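PDB 3NHI: D7 protein, which binds host cysteinyl leukotrienes and stable thromboxane A2 analogues as a mosquito salivary protein, sequestering mediators of the host response to blood feeding. Local coordinates for residues A11-P24 against I47-L59. Numbering follows the deposited sequence.
With EAH ((5S,7E,9E,11Z,14Z)-5-hydroxyicosa-7,9,11,14-tetraenoic acid), chain B.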
loop_
_atom_site.group_PDB
_atom_site.type_symbol
_atom_site.label_atom_id
_atom_site.label_comp_id
_atom_site.label_asym_id
_atom_site.label_seq_id
_atom_site.Cartn_x
_atom_site.Cartn_y
_atom_site.Cartn_z
ATOM N N ALA A 11 -1.622 -0.296 6.929
ATOM C CA ALA A 11 -0.296 -0.247 7.546
ATOM C C ALA A 11 0.725 -1.095 6.774
ATOM O O ALA A 11 1.854 -0.636 6.523
ATOM C CB ALA A 11 -0.365 -0.680 9.005
ATOM N N LEU A 12 0.336 -2.319 6.401
ATOM C CA LEU A 12 1.235 -3.204 5.657
ATOM C C LEU A 12 1.651 -2.573 4.331
ATOM O O LEU A 12 2.817 -2.680 3.913
ATOM C CB LEU A 12 0.587 -4.570 5.425
ATOM C CG LEU A 12 1.565 -5.679 5.011
ATOM C CD1 LEU A 12 2.576 -6.003 6.115
ATOM C CD2 LEU A 12 0.812 -6.933 4.613
ATOM N N TYR A 13 0.700 -1.905 3.675
ATOM C CA TYR A 13 0.996 -1.186 2.443
ATOM C C TYR A 13 2.088 -0.143 2.657
ATOM O O TYR A 13 3.049 -0.061 1.880
ATOM C CB TYR A 13 -0.265 -0.521 1.870
ATOM C CG TYR A 13 0.033 0.212 0.581
ATOM C CD1 TYR A 13 -0.089 -0.434 -0.651
ATOM C CD2 TYR A 13 0.483 1.537 0.596
ATOM C CE1 TYR A 13 0.232 0.225 -1.830
ATOM C CE2 TYR A 13 0.808 2.197 -0.567
ATOM C CZ TYR A 13 0.668 1.539 -1.780
ATOM O OH TYR A 13 0.991 2.197 -2.953
ATOM N N VAL A 14 1.948 0.652 3.715
ATOM C CA VAL A 14 2.969 1.640 4.061
ATOM C C VAL A 14 4.337 1.000 4.286
ATOM O O VAL A 14 5.338 1.442 3.718
ATOM C CB VAL A 14 2.548 2.468 5.284
ATOM C CG1 VAL A 14 3.728 3.296 5.813
ATOM C CG2 VAL A 14 1.368 3.351 4.929
ATOM N N TYR A 15 4.386 -0.055 5.092
ATOM C CA TYR A 15 5.677 -0.691 5.360
ATOM C C TYR A 15 6.317 -1.202 4.069
ATOM O O TYR A 15 7.492 -0.927 3.808
ATOM C CB TYR A 15 5.558 -1.829 6.386
ATOM C CG TYR A 15 4.947 -1.410 7.717
ATOM C CD1 TYR A 15 5.385 -0.259 8.382
ATOM C CD2 TYR A 15 3.943 -2.169 8.310
ATOM C CE1 TYR A 15 4.828 0.131 9.591
ATOM C CE2 TYR A 15 3.373 -1.784 9.528
ATOM C CZ TYR A 15 3.830 -0.638 10.158
ATOM O OH TYR A 15 3.287 -0.226 11.348
ATOM N N LYS A 16 5.550 -1.911 3.247
ATOM C CA LYS A 16 6.129 -2.558 2.071
ATOM C C LYS A 16 6.513 -1.539 1.013
ATOM O O LYS A 16 7.559 -1.677 0.380
ATOM C CB LYS A 16 5.223 -3.668 1.522
ATOM C CG LYS A 16 3.936 -3.215 0.835
ATOM C CD LYS A 16 4.034 -3.233 -0.696
ATOM C CE LYS A 16 2.669 -2.936 -1.335
ATOM N NZ LYS A 16 2.738 -3.041 -2.813
ATOM N N ARG A 17 5.693 -0.504 0.824
ATOM C CA ARG A 17 6.026 0.534 -0.148
ATOM C C ARG A 17 7.270 1.305 0.285
ATOM O O ARG A 17 8.119 1.641 -0.545
ATOM C CB ARG A 17 4.833 1.460 -0.415
ATOM C CG ARG A 17 5.142 2.653 -1.315
ATOM C CD ARG A 17 5.719 2.249 -2.673
ATOM N NE ARG A 17 5.785 3.418 -3.545
ATOM C CZ ARG A 17 4.833 3.773 -4.405
ATOM N NH1 ARG A 17 3.737 3.036 -4.532
ATOM N NH2 ARG A 17 4.984 4.871 -5.134
ATOM N N CYS A 18 7.390 1.568 1.582
ATOM C CA CYS A 18 8.590 2.238 2.075
ATOM C C CYS A 18 9.830 1.370 1.914
ATOM O O CYS A 18 10.888 1.890 1.558
ATOM C CB CYS A 18 8.412 2.716 3.515
ATOM S SG CYS A 18 7.239 4.081 3.685
ATOM N N TYR A 19 9.715 0.059 2.155
ATOM C CA TYR A 19 10.823 -0.853 1.851
ATOM C C TYR A 19 11.198 -0.753 0.374
ATOM O O TYR A 19 12.370 -0.627 0.028
ATOM C CB TYR A 19 10.460 -2.306 2.180
ATOM C CG TYR A 19 10.711 -2.779 3.599
ATOM C CD1 TYR A 19 11.691 -3.733 3.869
ATOM C CD2 TYR A 19 9.928 -2.325 4.660
ATOM C CE1 TYR A 19 11.908 -4.200 5.160
ATOM C CE2 TYR A 19 10.135 -2.790 5.959
ATOM C CZ TYR A 19 11.128 -3.722 6.195
ATOM O OH TYR A 19 11.330 -4.173 7.474
ATOM N N GLU A 20 10.205 -0.812 -0.507
ATOM C CA GLU A 20 10.479 -0.736 -1.950
ATOM C C GLU A 20 11.222 0.534 -2.332
ATOM O O GLU A 20 12.138 0.510 -3.175
ATOM C CB GLU A 20 9.187 -0.835 -2.762
ATOM C CG GLU A 20 8.545 -2.207 -2.751
ATOM C CD GLU A 20 7.187 -2.242 -3.418
ATOM O OE1 GLU A 20 6.548 -3.308 -3.347
ATOM O OE2 GLU A 20 6.750 -1.219 -3.998
ATOM N N ASP A 21 10.834 1.641 -1.715
ATOM C CA ASP A 21 11.364 2.926 -2.128
ATOM C C ASP A 21 12.671 3.303 -1.435
ATOM O O ASP A 21 13.347 4.241 -1.867
ATOM C CB ASP A 21 10.305 4.007 -1.969
ATOM C CG ASP A 21 9.194 3.879 -3.004
ATOM O OD1 ASP A 21 9.318 3.047 -3.929
ATOM O OD2 ASP A 21 8.216 4.621 -2.893
ATOM N N HIS A 22 13.035 2.574 -0.382
ATOM C CA HIS A 22 14.225 2.945 0.409
ATOM C C HIS A 22 15.282 1.872 0.596
ATOM O O HIS A 22 16.427 2.198 0.882
ATOM C CB HIS A 22 13.802 3.569 1.743
ATOM C CG HIS A 22 13.013 4.817 1.556
ATOM N ND1 HIS A 22 13.607 6.035 1.305
ATOM C CD2 HIS A 22 11.679 5.021 1.469
ATOM C CE1 HIS A 22 12.669 6.945 1.111
ATOM N NE2 HIS A 22 11.490 6.355 1.200
ATOM N N LEU A 23 14.930 0.601 0.440
ATOM C CA LEU A 23 15.956 -0.434 0.490
ATOM C C LEU A 23 16.980 -0.206 -0.613
ATOM O O LEU A 23 16.619 0.108 -1.755
ATOM C CB LEU A 23 15.359 -1.833 0.352
ATOM C CG LEU A 23 14.679 -2.436 1.578
ATOM C CD1 LEU A 23 13.912 -3.673 1.147
ATOM C CD2 LEU A 23 15.673 -2.774 2.692
ATOM N N PRO A 24 18.269 -0.342 -0.274
ATOM C CA PRO A 24 19.253 -0.312 -1.349
ATOM C C PRO A 24 19.201 -1.603 -2.162
ATOM O O PRO A 24 18.676 -2.613 -1.691
ATOM C CB PRO A 24 20.583 -0.189 -0.605
ATOM C CG PRO A 24 20.330 -0.741 0.743
ATOM C CD PRO A 24 18.883 -0.503 1.057
ATOM N N ILE A 47 19.878 6.503 4.364
ATOM C CA ILE A 47 18.979 5.447 3.895
ATOM C C ILE A 47 17.915 5.187 4.963
ATOM O O ILE A 47 16.721 5.247 4.681
ATOM C CB ILE A 47 19.756 4.152 3.509
ATOM C CG1 ILE A 47 20.651 4.422 2.295
ATOM C CG2 ILE A 47 18.778 3.001 3.207
ATOM C CD1 ILE A 47 21.724 3.371 2.044
ATOM N N THR A 48 18.352 4.944 6.194
ATOM C CA THR A 48 17.427 4.773 7.306
ATOM C C THR A 48 16.642 6.047 7.603
ATOM O O THR A 48 15.440 5.975 7.867
ATOM C CB THR A 48 18.163 4.319 8.558
ATOM O OG1 THR A 48 18.880 3.115 8.255
ATOM C CG2 THR A 48 17.189 4.049 9.704
ATOM N N HIS A 49 17.294 7.212 7.536
ATOM C CA HIS A 49 16.595 8.467 7.833
ATOM C C HIS A 49 15.373 8.619 6.935
ATOM O O HIS A 49 14.272 8.906 7.418
ATOM C CB HIS A 49 17.475 9.712 7.666
ATOM C CG HIS A 49 18.727 9.706 8.487
ATOM N ND1 HIS A 49 19.827 10.466 8.147
ATOM C CD2 HIS A 49 19.061 9.042 9.620
ATOM C CE1 HIS A 49 20.780 10.277 9.040
ATOM N NE2 HIS A 49 20.345 9.417 9.943
ATOM N N CYS A 50 15.553 8.414 5.631
ATOM C CA CYS A 50 14.436 8.619 4.723
ATOM C C CYS A 50 13.428 7.490 4.772
ATOM O O CYS A 50 12.240 7.700 4.520
ATOM C CB CYS A 50 14.916 8.896 3.299
ATOM S SG CYS A 50 15.747 10.494 3.111
ATOM N N TYR A 51 13.887 6.291 5.120
ATOM C CA TYR A 51 12.958 5.205 5.397
ATOM C C TYR A 51 12.031 5.567 6.565
ATOM O O TYR A 51 10.807 5.414 6.471
ATOM C CB TYR A 51 13.699 3.890 5.661
ATOM C CG TYR A 51 12.777 2.788 6.115
ATOM C CD1 TYR A 51 11.899 2.179 5.220
ATOM C CD2 TYR A 51 12.800 2.346 7.436
ATOM C CE1 TYR A 51 11.049 1.157 5.638
ATOM C CE2 TYR A 51 11.957 1.337 7.865
ATOM C CZ TYR A 51 11.087 0.757 6.967
ATOM O OH TYR A 51 10.257 -0.246 7.409
ATOM N N ALA A 52 12.611 6.085 7.644
ATOM C CA ALA A 52 11.829 6.529 8.797
ATOM C C ALA A 52 10.815 7.607 8.408
ATOM O O ALA A 52 9.644 7.527 8.788
ATOM C CB ALA A 52 12.744 7.023 9.902
ATOM N N LYS A 53 11.255 8.598 7.637
ATOM C CA LYS A 53 10.349 9.641 7.171
ATOM C C LYS A 53 9.208 9.033 6.342
ATOM O O LYS A 53 8.052 9.412 6.502
ATOM C CB LYS A 53 11.094 10.713 6.364
ATOM C CG LYS A 53 10.145 11.745 5.766
ATOM C CD LYS A 53 10.858 12.950 5.158
ATOM C CE LYS A 53 9.836 13.942 4.620
ATOM N NZ LYS A 53 10.457 15.188 4.078
ATOM N N CYS A 54 9.543 8.081 5.472
ATOM C CA CYS A 54 8.534 7.414 4.660
ATOM C C CYS A 54 7.456 6.747 5.519
ATOM O O CYS A 54 6.259 6.905 5.262
ATOM C CB CYS A 54 9.210 6.401 3.738
ATOM S SG CYS A 54 8.095 5.563 2.590
ATOM N N VAL A 55 7.879 6.023 6.549
ATOM C CA VAL A 55 6.915 5.303 7.374
ATOM C C VAL A 55 6.093 6.260 8.237
ATOM O O VAL A 55 4.876 6.104 8.344
ATOM C CB VAL A 55 7.581 4.218 8.221
ATOM C CG1 VAL A 55 6.569 3.536 9.152
ATOM C CG2 VAL A 55 8.232 3.182 7.316
ATOM N N LEU A 56 6.749 7.265 8.820
ATOM C CA LEU A 56 6.030 8.259 9.611
ATOM C C LEU A 56 4.975 8.979 8.762
ATOM O O LEU A 56 3.854 9.243 9.227
ATOM C CB LEU A 56 7.001 9.270 10.247
ATOM C CG LEU A 56 7.888 8.738 11.376
ATOM C CD1 LEU A 56 9.078 9.646 11.599
ATOM C CD2 LEU A 56 7.098 8.584 12.669
ATOM N N THR A 57 5.326 9.277 7.511
ATOM C CA THR A 57 4.393 9.930 6.603
ATOM C C THR A 57 3.249 8.992 6.224
ATOM O O THR A 57 2.092 9.380 6.266
ATOM C CB THR A 57 5.134 10.421 5.351
ATOM O OG1 THR A 57 6.139 11.355 5.762
ATOM C CG2 THR A 57 4.173 11.100 4.351
ATOM N N GLY A 58 3.585 7.757 5.868
ATOM C CA GLY A 58 2.570 6.787 5.443
ATOM C C GLY A 58 1.580 6.439 6.548
ATOM O O GLY A 58 0.384 6.302 6.292
ATOM N N LEU A 59 2.082 6.287 7.775
ATOM C CA LEU A 59 1.193 6.022 8.907
ATOM C C LEU A 59 0.482 7.285 9.382
ATOM O O LEU A 59 -0.370 7.226 10.276
ATOM C CB LEU A 59 1.955 5.368 10.064
ATOM C CG LEU A 59 2.607 4.012 9.773
ATOM C CD1 LEU A 59 3.315 3.538 11.029
ATOM C CD2 LEU A 59 1.596 2.958 9.317
HETATM O O1 EAH B . 1.588 -9.096 8.670
HETATM C C1 EAH B . 2.678 -8.493 8.842
HETATM O O2 EAH B . 3.724 -8.792 8.215
HETATM C C2 EAH B . 2.720 -7.354 9.843
HETATM C C3 EAH B . 4.162 -6.972 10.186
HETATM C C4 EAH B . 4.664 -5.829 9.306
HETATM C C5 EAH B . 6.103 -5.499 9.641
HETATM O O3 EAH B . 6.144 -4.895 10.830
HETATM C C6 EAH B . 6.695 -4.582 8.574
HETATM C C7 EAH B . 8.086 -4.105 8.961
HETATM C C8 EAH B . 8.050 -2.639 9.339
HETATM C C9 EAH B . 9.331 -2.250 9.918
HETATM C C10 EAH B . 9.269 -1.017 10.419
HETATM C C11 EAH B . 10.571 -0.681 10.989
HETATM C C12 EAH B . 10.821 0.455 11.647
HETATM C C13 EAH B . 9.791 1.539 11.862
HETATM C C14 EAH B . 9.951 2.562 10.758
HETATM C C15 EAH B . 9.900 3.883 10.942
HETATM C C16 EAH B . 9.657 4.532 12.283
HETATM C C17 EAH B . 8.198 4.954 12.367
HETATM C C18 EAH B . 7.368 3.886 13.066
HETATM C C19 EAH B . 6.047 4.467 13.540
HETATM C C20 EAH B . 5.177 3.391 14.149
HETATM O O HOH W 1 16.338 6.017 2.061
#
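Cys18 and Cys54 join helix 8-22 to helix 46-58 by a disulfide, SG to SG 2.0 Å, with chi3 -87°. The segments run nearly antiparallel, their axes 9.2 Å apart at closest.

Rings dominate the end near His22. Tyr51 and Tyr19 form an offset edge-to-face pair, Tyr51 giving the edge, with planes at 86°. Tyr51 CG lies anti to the backbone N (chi1 173°), which brings Tyr51 CE1 to 3.7 Å from Cys18 CB. Tyr51 OH is buried without a hydrogen-bond partner, 2.9 Å from Tyr19 CE2 and beside the ligand chain. Tyr19 OH is hydrogen-bonded to Asn37 OD1. One face of the His22 ring covers the backbone of Cys50 and Tyr51, with a CH-pi contact from Tyr51 CA. A water links His22 ND1 to Ile47 O.

Toward Leu59 the contact is mainly aliphatic. Val14 straddles Gly58, with CG1 3.7 Å from Gly58 CA and CG2 beside its carbonyl. Val55 CG1 meets the edge of the Tyr15 ring at CE1, 3.8 Å away. Leu59 CD2 packs on Ala11 and Val14.

Tyr15, Tyr19, Tyr51, Val55 and Leu59 touch the bound hydroxyeicosatetraenoic acid. The pair is a disulfide-linked wall of the lipid pocket in an all-helical odorant-binding-protein fold.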